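Local coordinates for protein ochratoxinase (Aspergillus niger, PDB 4C65) that hydrolyses ochratoxin A to ochratoxin alpha and L-phenylalanine, acting as a zinc-dependent carboxypeptidase that releases C-terminal aromatic amino acids, at residues A244-K249 with M253-A258. Numbering follows the deposited sequence.
Sequences AHVHGK and MAAIKA
Between segments 244-249 and 253-258, Ala255 makes the apolar contacts with strand 242-246: its CB lies 3.7 Å from Ala244 CB and 4.0 Å from Val246 CG1. A chi1 of -72° swings this valine branch across to the helix side. Two methyls and one valine branch make a close, wholly apolar seam, and Leu263 of the next strand touches all three residues. Met253 N donates to Lys249 O at 2.8 Å, an i to i+4 backbone bond within the opening turns of helix 249-258, with Gly248 at the N-cap just before it. The side chains of these two residues run side by side in the same direction, Lys249 CG 3.9 Å from Met253 CG. The lysine chain runs out straight to NZ, which forms salt bridges with Asp270 and Glu272, whereas the methionine turns at chi2 and chi3 (-64° and -79°) and packs on Glu272 and Leu276 of helix 271-280. The CB atoms of Ala244 and Val246 face outward to the helix; that of His245, near the C-terminal end of the strand, turns away from it, inward to the metal site at the mouth of the barrel. His245 is a ligand of the second zinc ion, and here its NE2 hydrogen-bonds to Gly209 O. Parallel strands 242-246 and 262-263, with helix 249-258 between them, form a beta-alpha-beta crossover of the twisted TIM barrel characteristic of metal-dependent amidohydrolases.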
ATOM      1  N   ALA A 244       7.467 -29.602 -16.997  1.00 16.35           N
ATOM      2  CA  ALA A 244       7.455 -29.803 -15.566  1.00 16.63           C
ATOM      3  C   ALA A 244       8.798 -30.308 -15.044  1.00 16.78           C
ATOM      4  O   ALA A 244       9.278 -31.353 -15.477  1.00 16.80           O
ATOM      5  CB  ALA A 244       6.381 -30.808 -15.222  1.00 17.50           C
ATOM      6  N   HIS A 245       9.382 -29.548 -14.112  1.00 16.66           N
ATOM      7  CA  HIS A 245      10.479 -29.997 -13.274  1.00 16.99           C
ATOM      8  C   HIS A 245       9.966 -31.099 -12.360  1.00 17.44           C
ATOM      9  O   HIS A 245       9.144 -30.849 -11.483  1.00 17.70           O
ATOM     10  CB  HIS A 245      11.015 -28.806 -12.486  1.00 17.41           C
ATOM     11  CG  HIS A 245      11.921 -29.159 -11.355  1.00 18.64           C
ATOM     12  ND1 HIS A 245      13.273 -28.919 -11.405  1.00 19.19           N
ATOM     13  CD2 HIS A 245      11.670 -29.637 -10.111  1.00 19.97           C
ATOM     14  CE1 HIS A 245      13.829 -29.285 -10.262  1.00 20.30           C
ATOM     15  NE2 HIS A 245      12.875 -29.714  -9.453  1.00 20.81           N
ATOM     16  N   VAL A 246      10.441 -32.326 -12.572  1.00 17.54           N
ATOM     17  CA  VAL A 246      10.061 -33.487 -11.734  1.00 18.59           C
ATOM     18  C   VAL A 246      11.231 -34.408 -11.391  1.00 19.38           C
ATOM     19  O   VAL A 246      12.046 -34.762 -12.251  1.00 19.54           O
ATOM     20  CB  VAL A 246       8.953 -34.338 -12.399  1.00 18.51           C
ATOM     21  CG1 VAL A 246       7.621 -33.615 -12.352  1.00 18.18           C
ATOM     22  CG2 VAL A 246       9.304 -34.683 -13.837  1.00 17.86           C
ATOM     23  N   HIS A 247      11.310 -34.814 -10.137  1.00 20.37           N
ATOM     24  CA  HIS A 247      12.288 -35.807  -9.725  1.00 21.31           C
ATOM     25  C   HIS A 247      11.546 -37.040  -9.235  1.00 22.23           C
ATOM     26  O   HIS A 247      11.521 -38.073  -9.921  1.00 22.46           O
ATOM     27  CB  HIS A 247      13.220 -35.245  -8.637  1.00 22.06           C
ATOM     28  CG  HIS A 247      14.230 -34.266  -9.156  1.00 21.34           C
ATOM     29  ND1 HIS A 247      15.265 -34.636  -9.991  1.00 21.31           N
ATOM     30  CD2 HIS A 247      14.359 -32.934  -8.976  1.00 20.74           C
ATOM     31  CE1 HIS A 247      15.979 -33.574 -10.308  1.00 20.58           C
ATOM     32  NE2 HIS A 247      15.454 -32.528  -9.700  1.00 20.29           N
ATOM     33  N   GLY A 248      10.929 -36.938  -8.064  1.00 22.75           N
ATOM     34  CA  GLY A 248      10.231 -38.072  -7.483  1.00 23.88           C
ATOM     35  C   GLY A 248       9.067 -38.526  -8.338  1.00 23.43           C
ATOM     36  O   GLY A 248       8.471 -37.730  -9.057  1.00 21.98           O
ATOM     37  N   LYS A 249       8.722 -39.810  -8.231  1.00 24.75           N
ATOM     38  CA  LYS A 249       7.608 -40.366  -8.989  1.00 24.71           C
ATOM     39  C   LYS A 249       6.253 -39.670  -8.699  1.00 24.30           C
ATOM     40  O   LYS A 249       5.458 -39.453  -9.623  1.00 23.36           O
ATOM     41  CB  LYS A 249       7.488 -41.865  -8.745  1.00 26.49           C
ATOM     42  CG  LYS A 249       6.627 -42.527  -9.792  1.00 26.64           C
ATOM     43  CD  LYS A 249       6.694 -44.036  -9.764  1.00 28.53           C
ATOM     44  CE  LYS A 249       5.557 -44.587 -10.616  1.00 28.81           C
ATOM     45  NZ  LYS A 249       5.644 -46.056 -10.730  1.00 30.48           N
ATOM     46  N   MET A 253       4.147 -38.354 -11.851  1.00 21.71           N
ATOM     47  CA  MET A 253       2.790 -38.819 -12.141  1.00 22.47           C
ATOM     48  C   MET A 253       1.769 -37.683 -12.090  1.00 21.94           C
ATOM     49  O   MET A 253       0.857 -37.640 -12.905  1.00 21.88           O
ATOM     50  CB  MET A 253       2.383 -39.941 -11.186  1.00 24.14           C
ATOM     51  CG  MET A 253       3.243 -41.195 -11.315  1.00 25.12           C
ATOM     52  SD  MET A 253       3.083 -41.979 -12.930  1.00 25.06           S
ATOM     53  CE  MET A 253       1.533 -42.826 -12.650  1.00 26.43           C
ATOM     54  N   ALA A 254       1.923 -36.767 -11.157  1.00 21.77           N
ATOM     55  CA  ALA A 254       0.992 -35.659 -11.086  1.00 21.62           C
ATOM     56  C   ALA A 254       1.123 -34.774 -12.334  1.00 20.49           C
ATOM     57  O   ALA A 254       0.119 -34.280 -12.857  1.00 20.22           O
ATOM     58  CB  ALA A 254       1.212 -34.845  -9.819  1.00 21.90           C
ATOM     59  N   ALA A 255       2.349 -34.592 -12.817  1.00 19.76           N
ATOM     60  CA  ALA A 255       2.583 -33.759 -13.999  1.00 18.70           C
ATOM     61  C   ALA A 255       1.968 -34.426 -15.221  1.00 19.20           C
ATOM     62  O   ALA A 255       1.377 -33.766 -16.057  1.00 18.84           O
ATOM     63  CB  ALA A 255       4.057 -33.522 -14.201  1.00 18.01           C
ATOM     64  N   ILE A 256       2.089 -35.739 -15.315  1.00 20.15           N
ATOM     65  CA  ILE A 256       1.550 -36.484 -16.454  1.00 20.71           C
ATOM     66  C   ILE A 256       0.017 -36.456 -16.471  1.00 21.59           C
ATOM     67  O   ILE A 256      -0.595 -36.101 -17.472  1.00 21.57           O
ATOM     68  CB  ILE A 256       2.053 -37.943 -16.430  1.00 21.61           C
ATOM     69  CG1 ILE A 256       3.551 -37.956 -16.775  1.00 21.02           C
ATOM     70  CG2 ILE A 256       1.237 -38.819 -17.383  1.00 22.01           C
ATOM     71  CD1 ILE A 256       4.199 -39.324 -16.672  1.00 22.07           C
ATOM     72  N   LYS A 257      -0.579 -36.771 -15.337  1.00 22.61           N
ATOM     73  CA  LYS A 257      -2.020 -36.673 -15.142  1.00 23.80           C
ATOM     74  C   LYS A 257      -2.591 -35.307 -15.499  1.00 22.27           C
ATOM     75  O   LYS A 257      -3.617 -35.233 -16.140  1.00 22.10           O
ATOM     76  CB  LYS A 257      -2.319 -36.974 -13.692  1.00 25.95           C
ATOM     77  CG  LYS A 257      -3.706 -37.361 -13.333  1.00 28.70           C
ATOM     78  CD  LYS A 257      -3.834 -37.524 -11.809  1.00 31.21           C
ATOM     79  CE  LYS A 257      -5.254 -37.465 -11.227  1.00 33.85           C
ATOM     80  NZ  LYS A 257      -6.329 -37.783 -12.209  1.00 35.25           N
ATOM     81  N   ALA A 258      -1.901 -34.234 -15.121  1.00 20.90           N
ATOM     82  CA  ALA A 258      -2.357 -32.863 -15.385  1.00 20.05           C
ATOM     83  C   ALA A 258      -2.327 -32.482 -16.862  1.00 19.24           C
ATOM     84  O   ALA A 258      -3.087 -31.613 -17.281  1.00 18.82           O
ATOM     85  CB  ALA A 258      -1.522 -31.874 -14.605  1.00 19.58           C
TER